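Side-chain contacts in alpha-amylase G-6 (Bacillus halodurans, PDB 2C3G), which probably binds starch and related alpha-glucans through this family 26 carbohydrate-binding module, one part of a longer amylase: residues W87-G90 with E91-D95; N28-V31 with D32-T35. All coordinates share one frame; numbering follows the deposited sequence. Where two conformers were deposited one is given.

Contact 1 (W87-G90 with E91-D95); sequences WFDG and EWHVD. With CD (cadmium ion), chain C.
Trp87 and Phe88 pair with His93 and Trp92 in a beta hairpin at the edge of the mixed sheet, and a cadmium ion sits beside its turn. Trp87 and His93 form the antiparallel hydrogen-bonded pair. Trp87 N reaches His93 O at 2.9 Å, and His93 N returns a bond to Trp87 O. Phe88 and Trp92 form the next, non-hydrogen-bonded pair. Phe88 CB lies 3.6 Å from the centroid of the Trp92 six-membered ring, squarely over its face, as a CH-pi contact. The Phe88 ring turns its edge to the five-membered ring, with the planes at 50°. Phe80 meets both rings, which links the hairpin to the second sheet.

The turn is closed by Asp89. Its chi1 of 65° sets CG between the backbone N and the carbonyl carbon. Asp89 OD2 then accepts from Glu91 N at 3.0 Å through its anti lone pair, an Asx turn. Asp89 N also bonds to Glu91 O at 3.0 Å. The same carboxylate grips cadmium with both oxygens, Asp89 OD1 at 2.1 Å and Asp89 OD2 at 2.4 Å. A water binds the same ion, as does His93 NE2, 2.3 Å from the metal.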
ATOM      1  N   TRP A  87       7.458  -2.502   4.042  1.00 15.22           N
ATOM      2  CA  TRP A  87       7.650  -1.098   4.588  1.00 14.84           C
ATOM      3  C   TRP A  87       8.309  -0.116   3.620  1.00 15.88           C
ATOM      4  O   TRP A  87       9.503  -0.225   3.329  1.00 16.21           O
ATOM      5  CB  TRP A  87       8.448  -1.015   5.931  1.00 14.28           C
ATOM      6  CG  TRP A  87       7.977  -1.875   6.986  1.00 13.80           C
ATOM      7  CD1 TRP A  87       7.951  -3.236   6.963  1.00 14.73           C
ATOM      8  CD2 TRP A  87       7.430  -1.480   8.253  1.00 11.70           C
ATOM      9  NE1 TRP A  87       7.416  -3.717   8.135  1.00 15.87           N
ATOM     10  CE2 TRP A  87       7.090  -2.655   8.946  1.00 15.61           C
ATOM     11  CE3 TRP A  87       7.189  -0.237   8.875  1.00 14.77           C
ATOM     12  CZ2 TRP A  87       6.514  -2.641  10.241  1.00 16.43           C
ATOM     13  CZ3 TRP A  87       6.607  -0.213  10.143  1.00 13.58           C
ATOM     14  CH2 TRP A  87       6.295  -1.414  10.821  1.00 15.85           C
ATOM     15  N   PHE A  88       7.554   0.881   3.154  1.00 16.00           N
ATOM     16  CA  PHE A  88       8.108   1.861   2.222  1.00 15.94           C
ATOM     17  C   PHE A  88       8.338   3.270   2.813  1.00 15.97           C
ATOM     18  O   PHE A  88       7.401   3.908   3.223  1.00 15.74           O
ATOM     19  CB  PHE A  88       7.224   1.927   0.982  1.00 15.63           C
ATOM     20  CG  PHE A  88       7.742   2.850  -0.073  1.00 16.29           C
ATOM     21  CD1 PHE A  88       8.734   2.438  -0.961  1.00 18.62           C
ATOM     22  CD2 PHE A  88       7.254   4.138  -0.171  1.00 16.09           C
ATOM     23  CE1 PHE A  88       9.188   3.293  -1.970  1.00 19.38           C
ATOM     24  CE2 PHE A  88       7.699   4.985  -1.160  1.00 18.05           C
ATOM     25  CZ  PHE A  88       8.659   4.559  -2.069  1.00 19.17           C
ATOM     26  N   ASP A  89       9.593   3.732   2.845  1.00 16.95           N
ATOM     27  CA  ASP A  89       9.933   5.094   3.265  1.00 18.20           C
ATOM     28  C   ASP A  89      10.668   5.902   2.187  1.00 19.55           C
ATOM     29  O   ASP A  89      11.418   6.819   2.496  1.00 20.20           O
ATOM     30  CB  ASP A  89      10.823   5.047   4.496  1.00 18.36           C
ATOM     31  CG  ASP A  89      12.170   4.409   4.229  1.00 18.61           C
ATOM     32  OD1 ASP A  89      12.802   4.042   5.272  1.00 17.84           O
ATOM     33  OD2 ASP A  89      12.722   4.226   3.072  1.00 16.15           O
ATOM     34  N   GLY A  90      10.454   5.567   0.918  1.00 20.92           N
ATOM     35  CA  GLY A  90      11.277   6.077  -0.160  1.00 21.31           C
ATOM     36  C   GLY A  90      12.121   4.934  -0.689  1.00 21.78           C
ATOM     37  O   GLY A  90      12.547   4.952  -1.833  1.00 22.49           O
ATOM     38  N   GLU A  91      12.366   3.939   0.155  1.00 21.61           N
ATOM     39  CA  GLU A  91      12.906   2.648  -0.287  1.00 20.58           C
ATOM     40  C   GLU A  91      12.078   1.561   0.398  1.00 20.68           C
ATOM     41  O   GLU A  91      11.453   1.814   1.432  1.00 19.97           O
ATOM     42  CB  GLU A  91      14.388   2.500   0.071  1.00 21.25           C
ATOM     43  CG  GLU A  91      15.012   1.151  -0.290  1.00 23.01           C
ATOM     44  CD  GLU A  91      15.008   0.883  -1.808  1.00 25.37           C
ATOM     45  OE1 GLU A  91      15.894   1.480  -2.486  1.00 26.42           O
ATOM     46  OE2 GLU A  91      14.126   0.108  -2.311  1.00 20.04           O
ATOM     47  N   TRP A  92      12.043   0.365  -0.204  1.00 20.05           N
ATOM     48  CA  TRP A  92      11.399  -0.784   0.396  1.00 19.36           C
ATOM     49  C   TRP A  92      12.296  -1.540   1.380  1.00 19.78           C
ATOM     50  O   TRP A  92      13.477  -1.802   1.114  1.00 19.51           O
ATOM     51  CB  TRP A  92      10.882  -1.722  -0.674  1.00 18.64           C
ATOM     52  CG  TRP A  92       9.683  -1.188  -1.403  1.00 17.38           C
ATOM     53  CD1 TRP A  92       9.681  -0.563  -2.602  1.00 15.19           C
ATOM     54  CD2 TRP A  92       8.308  -1.252  -0.979  1.00 18.65           C
ATOM     55  NE1 TRP A  92       8.397  -0.226  -2.969  1.00 18.52           N
ATOM     56  CE2 TRP A  92       7.528  -0.645  -1.994  1.00 16.60           C
ATOM     57  CE3 TRP A  92       7.653  -1.786   0.134  1.00 14.37           C
ATOM     58  CZ2 TRP A  92       6.141  -0.535  -1.910  1.00 16.23           C
ATOM     59  CZ3 TRP A  92       6.285  -1.685   0.215  1.00 16.98           C
ATOM     60  CH2 TRP A  92       5.531  -1.056  -0.805  1.00 15.57           C
ATOM     61  N   HIS A  93      11.711  -1.869   2.528  1.00 20.07           N
ATOM     62  CA  HIS A  93      12.347  -2.713   3.543  1.00 20.80           C
ATOM     63  C   HIS A  93      11.341  -3.788   3.906  1.00 21.30           C
ATOM     64  O   HIS A  93      10.140  -3.497   3.958  1.00 20.42           O
ATOM     65  CB  HIS A  93      12.657  -1.931   4.833  1.00 20.39           C
ATOM     66  CG  HIS A  93      13.526  -0.733   4.642  1.00 22.07           C
ATOM     67  ND1 HIS A  93      14.878  -0.739   4.938  1.00 21.67           N
ATOM     68  CD2 HIS A  93      13.230   0.531   4.250  1.00 22.07           C
ATOM     69  CE1 HIS A  93      15.379   0.459   4.695  1.00 23.88           C
ATOM     70  NE2 HIS A  93      14.401   1.245   4.276  1.00 23.51           N
ATOM     71  N   VAL A  94      11.831  -5.006   4.182  1.00 22.28           N
ATOM     72  CA  VAL A  94      10.973  -6.101   4.658  1.00 23.53           C
ATOM     73  C   VAL A  94      10.530  -5.964   6.107  1.00 24.41           C
ATOM     74  O   VAL A  94       9.352  -6.189   6.403  1.00 23.73           O
ATOM     75  CB  VAL A  94      11.569  -7.534   4.412  1.00 23.82           C
ATOM     76  CG1 VAL A  94      11.973  -7.681   2.960  1.00 24.42           C
ATOM     77  CG2 VAL A  94      12.754  -7.854   5.384  1.00 23.71           C
ATOM     78  N   ASP A  95      11.477  -5.623   6.993  1.00 26.00           N
ATOM     79  CA  ASP A  95      11.172  -5.236   8.369  1.00 27.72           C
ATOM     80  C   ASP A  95      11.297  -3.717   8.559  1.00 28.36           C
ATOM     81  O   ASP A  95      11.974  -3.040   7.785  1.00 28.05           O
ATOM     82  CB  ASP A  95      12.078  -5.951   9.386  1.00 28.43           C
ATOM     83  CG  ASP A  95      12.378  -7.413   9.012  1.00 30.51           C
ATOM     84  OD1 ASP A  95      11.424  -8.213   8.802  1.00 30.45           O
ATOM     85  OD2 ASP A  95      13.553  -7.836   8.921  1.00 32.45           O
TER
HETATM   86 CD    CD C1100      14.632   3.568   4.297  1.00 23.99          CD
HETATM   87  O   HOH W   1      16.027   3.396   6.095  1.00 15.78           O

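Contact 2 (N28-V31 with D32-T35); sequences NPKV and DEPT
Lys30 and Glu33 meet in a salt bridge across a surface loop. Lys30 NZ lies 3.2 Å from Glu33 OE1, and the hydrogen bond is weak. The lysine chain bends at chi2 (74°) and again at chi4, which swings its end round to the carboxylate. The two side chains cross at about a right angle. Lys30 CD also passes 3.8 Å from Glu33 OE2.

Glu33 itself folds back over the chain. Its chi1 of -11° nearly eclipses CG with the backbone N, so the conformation is probably somewhat strained. Glu33 CG rests 3.3 Å from Val31 O. Glu33 OE2 comes 3.2 Å from that same Val31 O, and two acceptors do not bond.

The second shell supplies the firmer hold. Thr27 OG1 is hydrogen-bonded to Glu33 OE2, and Val31 N also bonds to this hydroxyl. With an alanine here in place of Glu33, the Lys30 ammonium would probably lose its mate and Thr27 OG1 its carboxylate partner. Further out, Asn28 makes backbone bonds to Glu58 and Ser59 just before the cis peptide at Pro29. The arrangement belongs to an irregular loop that links the two sheets of the module's beta-sandwich fold.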
ATOM      1  N   ASN A  28      -2.855 -11.276  -7.747  1.00 27.64           N
ATOM      2  CA  ASN A  28      -2.742 -12.699  -8.050  1.00 28.34           C
ATOM      3  C   ASN A  28      -2.552 -13.447  -6.718  1.00 28.33           C
ATOM      4  O   ASN A  28      -1.601 -13.165  -5.983  1.00 27.72           O
ATOM      5  CB  ASN A  28      -1.581 -12.950  -9.049  1.00 28.84           C
ATOM      6  CG  ASN A  28      -1.389 -14.445  -9.402  1.00 31.10           C
ATOM      7  OD1 ASN A  28      -2.288 -15.266  -9.222  1.00 32.23           O
ATOM      8  ND2 ASN A  28      -0.199 -14.788  -9.919  1.00 34.50           N
ATOM      9  N   PRO A  29      -3.468 -14.352  -6.361  1.00 28.82           N
ATOM     10  CA  PRO A  29      -4.678 -14.673  -7.138  1.00 29.22           C
ATOM     11  C   PRO A  29      -5.646 -13.527  -7.254  1.00 29.75           C
ATOM     12  O   PRO A  29      -5.671 -12.654  -6.382  1.00 29.33           O
ATOM     13  CB  PRO A  29      -5.328 -15.799  -6.339  1.00 29.06           C
ATOM     14  CG  PRO A  29      -4.730 -15.720  -4.985  1.00 29.80           C
ATOM     15  CD  PRO A  29      -3.366 -15.154  -5.133  1.00 28.77           C
ATOM     16  N   LYS A  30      -6.437 -13.540  -8.318  1.00 30.38           N
ATOM     17  CA  LYS A  30      -7.321 -12.425  -8.634  1.00 31.54           C
ATOM     18  C   LYS A  30      -8.400 -12.284  -7.575  1.00 31.89           C
ATOM     19  O   LYS A  30      -9.045 -13.252  -7.185  1.00 31.84           O
ATOM     20  CB  LYS A  30      -7.928 -12.561 -10.040  1.00 31.66           C
ATOM     21  CG  LYS A  30      -8.364 -11.233 -10.680  1.00 32.73           C
ATOM     22  CD  LYS A  30      -7.174 -10.384 -11.161  1.00 33.27           C
ATOM     23  CE  LYS A  30      -7.580  -9.493 -12.335  1.00 33.94           C
ATOM     24  NZ  LYS A  30      -7.135  -8.060 -12.213  1.00 33.36           N
ATOM     25  N   VAL A  31      -8.577 -11.044  -7.131  1.00 32.73           N
ATOM     26  CA  VAL A  31      -9.359 -10.705  -5.958  1.00 32.79           C
ATOM     27  C   VAL A  31      -9.992  -9.360  -6.287  1.00 33.68           C
ATOM     28  O   VAL A  31      -9.498  -8.667  -7.195  1.00 33.51           O
ATOM     29  CB  VAL A  31      -8.403 -10.664  -4.734  1.00 32.65           C
ATOM     30  CG1 VAL A  31      -7.908  -9.253  -4.412  1.00 32.36           C
ATOM     31  CG2 VAL A  31      -8.990 -11.369  -3.562  1.00 32.91           C
ATOM     32  N   ASP A  32     -11.080  -8.998  -5.600  0.50 34.28           N
ATOM     33  CA  ASP A  32     -11.723  -7.706  -5.834  0.50 34.68           C
ATOM     34  C   ASP A  32     -10.679  -6.595  -5.727  0.50 35.15           C
ATOM     35  O   ASP A  32      -9.919  -6.516  -4.756  0.50 34.94           O
ATOM     36  CB  ASP A  32     -12.892  -7.471  -4.855  0.50 34.79           C
ATOM     37  CG  ASP A  32     -14.283  -7.688  -5.498  0.50 34.81           C
ATOM     38  OD1 ASP A  32     -14.373  -8.205  -6.641  0.50 35.06           O
ATOM     39  OD2 ASP A  32     -15.353  -7.371  -4.915  0.50 33.60           O
ATOM     40  N   GLU A  33     -10.630  -5.756  -6.753  1.00 35.91           N
ATOM     41  CA  GLU A  33      -9.720  -4.624  -6.770  1.00 37.35           C
ATOM     42  C   GLU A  33     -10.478  -3.303  -6.627  1.00 37.97           C
ATOM     43  O   GLU A  33     -11.533  -3.116  -7.238  1.00 38.10           O
ATOM     44  CB  GLU A  33      -8.857  -4.592  -8.034  1.00 37.68           C
ATOM     45  CG  GLU A  33      -8.914  -5.842  -8.886  1.00 39.91           C
ATOM     46  CD  GLU A  33      -7.546  -6.290  -9.367  1.00 41.42           C
ATOM     47  OE1 GLU A  33      -6.941  -5.609 -10.220  1.00 41.60           O
ATOM     48  OE2 GLU A  33      -7.086  -7.347  -8.907  1.00 43.95           O
ATOM     49  N   PRO A  34      -9.929  -2.389  -5.830  1.00 38.26           N
ATOM     50  CA  PRO A  34     -10.540  -1.082  -5.594  1.00 38.76           C
ATOM     51  C   PRO A  34     -10.443  -0.101  -6.770  1.00 38.85           C
ATOM     52  O   PRO A  34      -9.536  -0.162  -7.599  1.00 38.88           O
ATOM     53  CB  PRO A  34      -9.713  -0.544  -4.425  1.00 39.08           C
ATOM     54  CG  PRO A  34      -8.362  -1.146  -4.637  1.00 38.34           C
ATOM     55  CD  PRO A  34      -8.663  -2.532  -5.089  1.00 38.35           C
ATOM     56  N   THR A  35     -11.423   0.794  -6.813  1.00 38.95           N
ATOM     57  CA  THR A  35     -11.409   2.015  -7.604  1.00 38.89           C
ATOM     58  C   THR A  35     -10.267   2.914  -7.102  1.00 38.40           C
ATOM     59  O   THR A  35      -9.844   2.790  -5.949  1.00 38.90           O
ATOM     60  CB  THR A  35     -12.787   2.709  -7.393  1.00 39.07           C
ATOM     61  OG1 THR A  35     -13.772   2.103  -8.237  1.00 40.32           O
ATOM     62  CG2 THR A  35     -12.776   4.138  -7.836  1.00 39.57           C
TER

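From the N terminus, the chain first runs through strand 6-12 and then strand 20-28. Contact 2 follows at once, bridging the start of the loop that leaves the three-stranded sheet for strand 43-46 of the mixed sheet. The chain then adds strands 43-46 and 49-55 to the mixed sheet and strands 59-66 and 71-82 to the other before contact 1. There the hairpin of strands 86-88 and 92-93 closes near the C terminus and finishes one edge of the mixed sheet. The two contacts lie in series, so they neither nest nor cross. They sit on opposite sides of the chain's centre. The centres of contacts 1 and 2 are about 23 Å apart.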